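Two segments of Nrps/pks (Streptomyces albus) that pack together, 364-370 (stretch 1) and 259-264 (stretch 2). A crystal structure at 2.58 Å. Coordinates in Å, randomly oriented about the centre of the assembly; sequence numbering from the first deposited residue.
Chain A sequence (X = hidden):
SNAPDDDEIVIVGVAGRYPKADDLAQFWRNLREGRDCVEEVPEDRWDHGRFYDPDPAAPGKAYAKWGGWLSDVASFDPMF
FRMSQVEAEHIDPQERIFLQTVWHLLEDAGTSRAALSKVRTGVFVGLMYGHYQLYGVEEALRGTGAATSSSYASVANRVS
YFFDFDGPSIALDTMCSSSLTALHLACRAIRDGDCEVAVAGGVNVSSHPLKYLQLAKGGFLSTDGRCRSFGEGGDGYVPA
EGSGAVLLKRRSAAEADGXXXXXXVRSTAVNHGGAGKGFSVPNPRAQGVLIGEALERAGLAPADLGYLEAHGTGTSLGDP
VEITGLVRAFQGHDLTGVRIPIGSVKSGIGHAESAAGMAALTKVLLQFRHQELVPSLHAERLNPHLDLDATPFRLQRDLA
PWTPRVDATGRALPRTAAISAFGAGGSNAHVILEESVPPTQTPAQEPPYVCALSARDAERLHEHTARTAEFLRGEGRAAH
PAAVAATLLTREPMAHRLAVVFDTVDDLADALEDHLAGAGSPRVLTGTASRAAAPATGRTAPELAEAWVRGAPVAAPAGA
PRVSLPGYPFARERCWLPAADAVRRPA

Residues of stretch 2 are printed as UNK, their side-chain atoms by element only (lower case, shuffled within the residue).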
ATOM      1  N   VAL A 364      18.446   7.288 -13.226  1.00 34.27           N
ATOM      2  CA  VAL A 364      18.877   6.327 -14.237  1.00 33.99           C
ATOM      3  C   VAL A 364      18.271   6.622 -15.627  1.00 35.76           C
ATOM      4  O   VAL A 364      18.963   6.607 -16.658  1.00 36.36           O
ATOM      5  CB  VAL A 364      18.494   4.922 -13.799  1.00 33.16           C
ATOM      6  CG1 VAL A 364      18.702   3.909 -14.923  1.00 33.57           C
ATOM      7  CG2 VAL A 364      19.324   4.564 -12.591  1.00 34.03           C
ATOM      8  N   LEU A 365      16.969   6.886 -15.659  1.00 33.89           N
ATOM      9  CA  LEU A 365      16.354   7.215 -16.925  1.00 32.79           C
ATOM     10  C   LEU A 365      17.076   8.361 -17.602  1.00 32.23           C
ATOM     11  O   LEU A 365      17.276   8.329 -18.786  1.00 34.68           O
ATOM     12  CB  LEU A 365      14.879   7.559 -16.736  1.00 30.82           C
ATOM     13  CG  LEU A 365      14.054   6.401 -16.178  1.00 31.13           C
ATOM     14  CD1 LEU A 365      12.593   6.790 -15.989  1.00 30.63           C
ATOM     15  CD2 LEU A 365      14.170   5.153 -17.042  1.00 31.14           C
ATOM     16  N   LEU A 366      17.440   9.387 -16.862  1.00 32.84           N
ATOM     17  CA  LEU A 366      18.155  10.516 -17.439  1.00 34.75           C
ATOM     18  C   LEU A 366      19.517  10.082 -17.892  1.00 33.22           C
ATOM     19  O   LEU A 366      19.994  10.524 -18.905  1.00 32.16           O
ATOM     20  CB  LEU A 366      18.290  11.676 -16.439  1.00 37.22           C
ATOM     21  CG  LEU A 366      16.923  12.291 -16.151  1.00 39.58           C
ATOM     22  CD1 LEU A 366      16.846  13.139 -14.881  1.00 39.24           C
ATOM     23  CD2 LEU A 366      16.483  13.059 -17.404  1.00 41.02           C
ATOM     24  N   GLN A 367      20.148   9.204 -17.147  1.00 34.14           N
ATOM     25  CA  GLN A 367      21.444   8.702 -17.595  1.00 35.76           C
ATOM     26  C   GLN A 367      21.284   8.010 -18.977  1.00 35.90           C
ATOM     27  O   GLN A 367      22.040   8.301 -19.914  1.00 35.86           O
ATOM     28  CB  GLN A 367      22.104   7.830 -16.517  1.00 33.84           C
ATOM     29  CG  GLN A 367      22.631   8.678 -15.378  1.00 34.34           C
ATOM     30  CD  GLN A 367      23.493   7.930 -14.356  1.00 34.95           C
ATOM     31  OE1 GLN A 367      24.289   8.523 -13.640  1.00 36.35           O
ATOM     32  NE2 GLN A 367      23.343   6.635 -14.294  1.00 37.07           N
ATOM     33  N   PHE A 368      20.286   7.138 -19.107  1.00 35.12           N
ATOM     34  CA  PHE A 368      20.033   6.479 -20.365  1.00 35.86           C
ATOM     35  C   PHE A 368      19.888   7.534 -21.451  1.00 38.37           C
ATOM     36  O   PHE A 368      20.571   7.455 -22.496  1.00 41.42           O
ATOM     37  CB  PHE A 368      18.778   5.633 -20.318  1.00 34.59           C
ATOM     38  CG  PHE A 368      18.925   4.303 -19.604  1.00 35.37           C
ATOM     39  CD1 PHE A 368      20.148   3.711 -19.378  1.00 36.13           C
ATOM     40  CD2 PHE A 368      17.785   3.617 -19.199  1.00 35.93           C
ATOM     41  CE1 PHE A 368      20.228   2.467 -18.749  1.00 37.01           C
ATOM     42  CE2 PHE A 368      17.856   2.374 -18.579  1.00 37.60           C
ATOM     43  CZ  PHE A 368      19.090   1.795 -18.353  1.00 37.53           C
ATOM     44  N   ARG A 369      19.063   8.547 -21.201  1.00 38.07           N
ATOM     45  CA  ARG A 369      18.751   9.512 -22.245  1.00 40.77           C
ATOM     46  C   ARG A 369      19.990  10.292 -22.713  1.00 41.91           C
ATOM     47  O   ARG A 369      20.200  10.444 -23.896  1.00 38.70           O
ATOM     48  CB  ARG A 369      17.675  10.499 -21.813  1.00 43.50           C
ATOM     49  CG  ARG A 369      17.605  11.673 -22.784  1.00 49.10           C
ATOM     50  CD  ARG A 369      16.425  12.614 -22.583  1.00 57.10           C
ATOM     51  NE  ARG A 369      15.136  11.901 -22.557  1.00 67.91           N
ATOM     52  CZ  ARG A 369      13.982  12.392 -22.076  1.00 75.05           C
ATOM     53  NH1 ARG A 369      13.905  13.629 -21.567  1.00 76.43           N
ATOM     54  NH2 ARG A 369      12.889  11.631 -22.097  1.00 80.86           N
ATOM     55  N   HIS A 370      20.775  10.811 -21.774  1.00 41.62           N
ATOM     56  CA  HIS A 370      21.948  11.578 -22.103  1.00 41.73           C
ATOM     57  C   HIS A 370      23.227  10.741 -22.188  1.00 40.85           C
ATOM     58  O   HIS A 370      24.261  11.256 -22.511  1.00 39.71           O
ATOM     59  CB  HIS A 370      22.150  12.674 -21.063  1.00 44.41           C
ATOM     60  CG  HIS A 370      20.986  13.587 -20.922  1.00 44.27           C
ATOM     61  ND1 HIS A 370      20.662  14.522 -21.875  1.00 46.41           N
ATOM     62  CD2 HIS A 370      20.081  13.729 -19.932  1.00 46.44           C
ATOM     63  CE1 HIS A 370      19.590  15.190 -21.491  1.00 47.02           C
ATOM     64  NE2 HIS A 370      19.220  14.734 -20.309  1.00 47.07           N
ATOM     65  N   UNK A 259       4.876   5.677 -28.758  1.00 52.84           N
ATOM     66  CA  UNK A 259       5.361   6.412 -27.580  1.00 50.02           C
ATOM     67  C   UNK A 259       6.859   6.481 -27.653  1.00 47.97           C
ATOM     68  O   UNK A 259       7.486   5.601 -28.216  1.00 44.21           O
ATOM     69  c   UNK A 259       3.541   5.609 -26.073  1.00 54.70           C
ATOM     70  o   UNK A 259       2.810   6.613 -26.130  1.00 56.77           O
ATOM     71  c   UNK A 259       5.004   5.739 -26.275  1.00 50.56           C
ATOM     72  o   UNK A 259       3.105   4.472 -25.859  1.00 59.62           O
ATOM     73  N   UNK A 260       7.431   7.517 -27.064  1.00 44.76           N
ATOM     74  CA  UNK A 260       8.847   7.511 -26.803  1.00 45.77           C
ATOM     75  C   UNK A 260       9.076   6.565 -25.601  1.00 45.16           C
ATOM     76  O   UNK A 260       8.488   6.746 -24.541  1.00 46.22           O
ATOM     77  n   UNK A 260      10.422  11.307 -25.314  1.00 68.28           N
ATOM     78  c   UNK A 260       9.335   8.938 -26.537  1.00 47.06           C
ATOM     79  c   UNK A 260      10.814   9.060 -26.280  1.00 52.72           C
ATOM     80  c   UNK A 260      10.649  12.580 -25.007  1.00 70.39           C
ATOM     81  c   UNK A 260      11.241  10.516 -26.244  1.00 62.63           C
ATOM     82  n   UNK A 260       9.846  13.202 -24.153  1.00 70.14           N
ATOM     83  n   UNK A 260      11.694  13.222 -25.523  1.00 77.06           N
ATOM     84  N   UNK A 261       9.884   5.527 -25.793  1.00 43.58           N
ATOM     85  CA  UNK A 261      10.169   4.551 -24.739  1.00 40.42           C
ATOM     86  C   UNK A 261      11.434   4.961 -23.962  1.00 40.81           C
ATOM     87  O   UNK A 261      12.500   5.135 -24.526  1.00 43.90           O
ATOM     88  c   UNK A 261       8.985   2.710 -25.901  1.00 37.84           C
ATOM     89  c   UNK A 261      10.313   3.161 -25.359  1.00 38.38           C
ATOM     90  c   UNK A 261      10.751   2.156 -24.333  1.00 41.30           C
ATOM     91  N   UNK A 262      11.318   5.106 -22.657  1.00 39.93           N
ATOM     92  CA  UNK A 262      12.441   5.569 -21.843  1.00 38.36           C
ATOM     93  C   UNK A 262      13.329   4.458 -21.342  1.00 39.91           C
ATOM     94  O   UNK A 262      14.506   4.688 -21.024  1.00 41.18           O
ATOM     95  c   UNK A 262      11.907   6.334 -20.635  1.00 37.66           C
ATOM     96  c   UNK A 262      10.658   8.394 -19.886  1.00 36.97           C
ATOM     97  c   UNK A 262      11.246   8.157 -22.224  1.00 40.45           C
ATOM     98  c   UNK A 262      11.683   7.841 -20.827  1.00 37.49           C
ATOM     99  N   UNK A 263      12.760   3.263 -21.221  1.00 39.32           N
ATOM    100  CA  UNK A 263      13.473   2.125 -20.670  1.00 38.02           C
ATOM    101  C   UNK A 263      12.555   0.917 -20.684  1.00 38.85           C
ATOM    102  O   UNK A 263      11.332   1.023 -20.569  1.00 39.15           O
ATOM    103  c   UNK A 263      13.924   2.410 -19.242  1.00 37.20           C
ATOM    104  N   UNK A 264      13.168  -0.240 -20.815  1.00 38.36           N
ATOM    105  CA  UNK A 264      12.465  -1.485 -20.694  1.00 39.00           C
ATOM    106  C   UNK A 264      12.705  -1.968 -19.294  1.00 38.91           C
ATOM    107  O   UNK A 264      13.871  -2.047 -18.844  1.00 39.25           O
ATOM    108  c   UNK A 264      12.949  -2.058 -23.075  1.00 40.96           C
ATOM    109  c   UNK A 264      13.067  -2.536 -21.645  1.00 40.83           C
ATOM    110  c   UNK A 264      12.407  -3.885 -21.450  1.00 41.05           C
TER
HETATM  111  O   HOH W   1      15.180   7.791 -20.667  1.00 34.36           O

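Position 259 has four side-chain atoms, two carbons and two oxygens. The second carbon carries both oxygens, so the group is a short carboxylate. It reaches nothing on stretch 1. The residue is Asp259.

Position 260 has seven side-chain atoms, four carbons and three nitrogens. Three carbons lead to a nitrogen, and then to a carbon carrying two more nitrogens. This is a guanidinium at the end of a long chain. Its central carbon lies 3.8 Å from NH2 of Arg369. The residue is Arg260. Its CA-to-CB bond points toward the helix, and chi1 and chi2 are both t.

Position 261 has three side-chain carbons, and the first carries the other two. The fork is at CB. The side chain stays out of reach of stretch 1. The residue is Val261.

Position 262 has four side-chain carbons, forked at the second. The fork lies one carbon beyond CB. The CB is 4.4 Å from CD2 of Leu365, and a terminal carbon is 3.8 Å from NH2 of Arg369. The residue is Leu262. Its chi2, at 34°, lies between the usual wells. Its backbone O also faces the helix, 3.9 Å from CD2 of Phe368.

Position 263 has a single side-chain carbon. That CB lies 3.5 Å from CD2 of Leu365 and 4.0 Å from CE2 of Phe368, near the plane of the ring at its edge. The residue is Ala263.

Position 264 has three side-chain carbons, again forked at CB. Its CA-to-CB bond points away from stretch 1, and no contact is made. The residue is Val264, in a strand that continues later in the chain.

The contact is small, burying 268 Å² over both sides. Leu365, Phe368 and Arg369 supply the helix side, while Val364, Leu366, Gln367 and His370 make no contact. At one end, Leu365 and Phe368 pack on the methyl of Ala263. At the other, the guanidinium of Arg260 lies flat on that of Arg369, with centres 4.4 Å apart and planes at 22°. The like charges come close, with NH2 of Arg369 4.0 Å from NH1 of Arg260. Leu262 CD1 sits at the edge of the Arg369 guanidinium. No direct hydrogen bond crosses. Instead, water 1 donates to Leu262 O at 3.2 Å and to Leu365 O at 2.9 Å, linking loop and helix backbones.

Stretch 2 259-264: DRVLAV
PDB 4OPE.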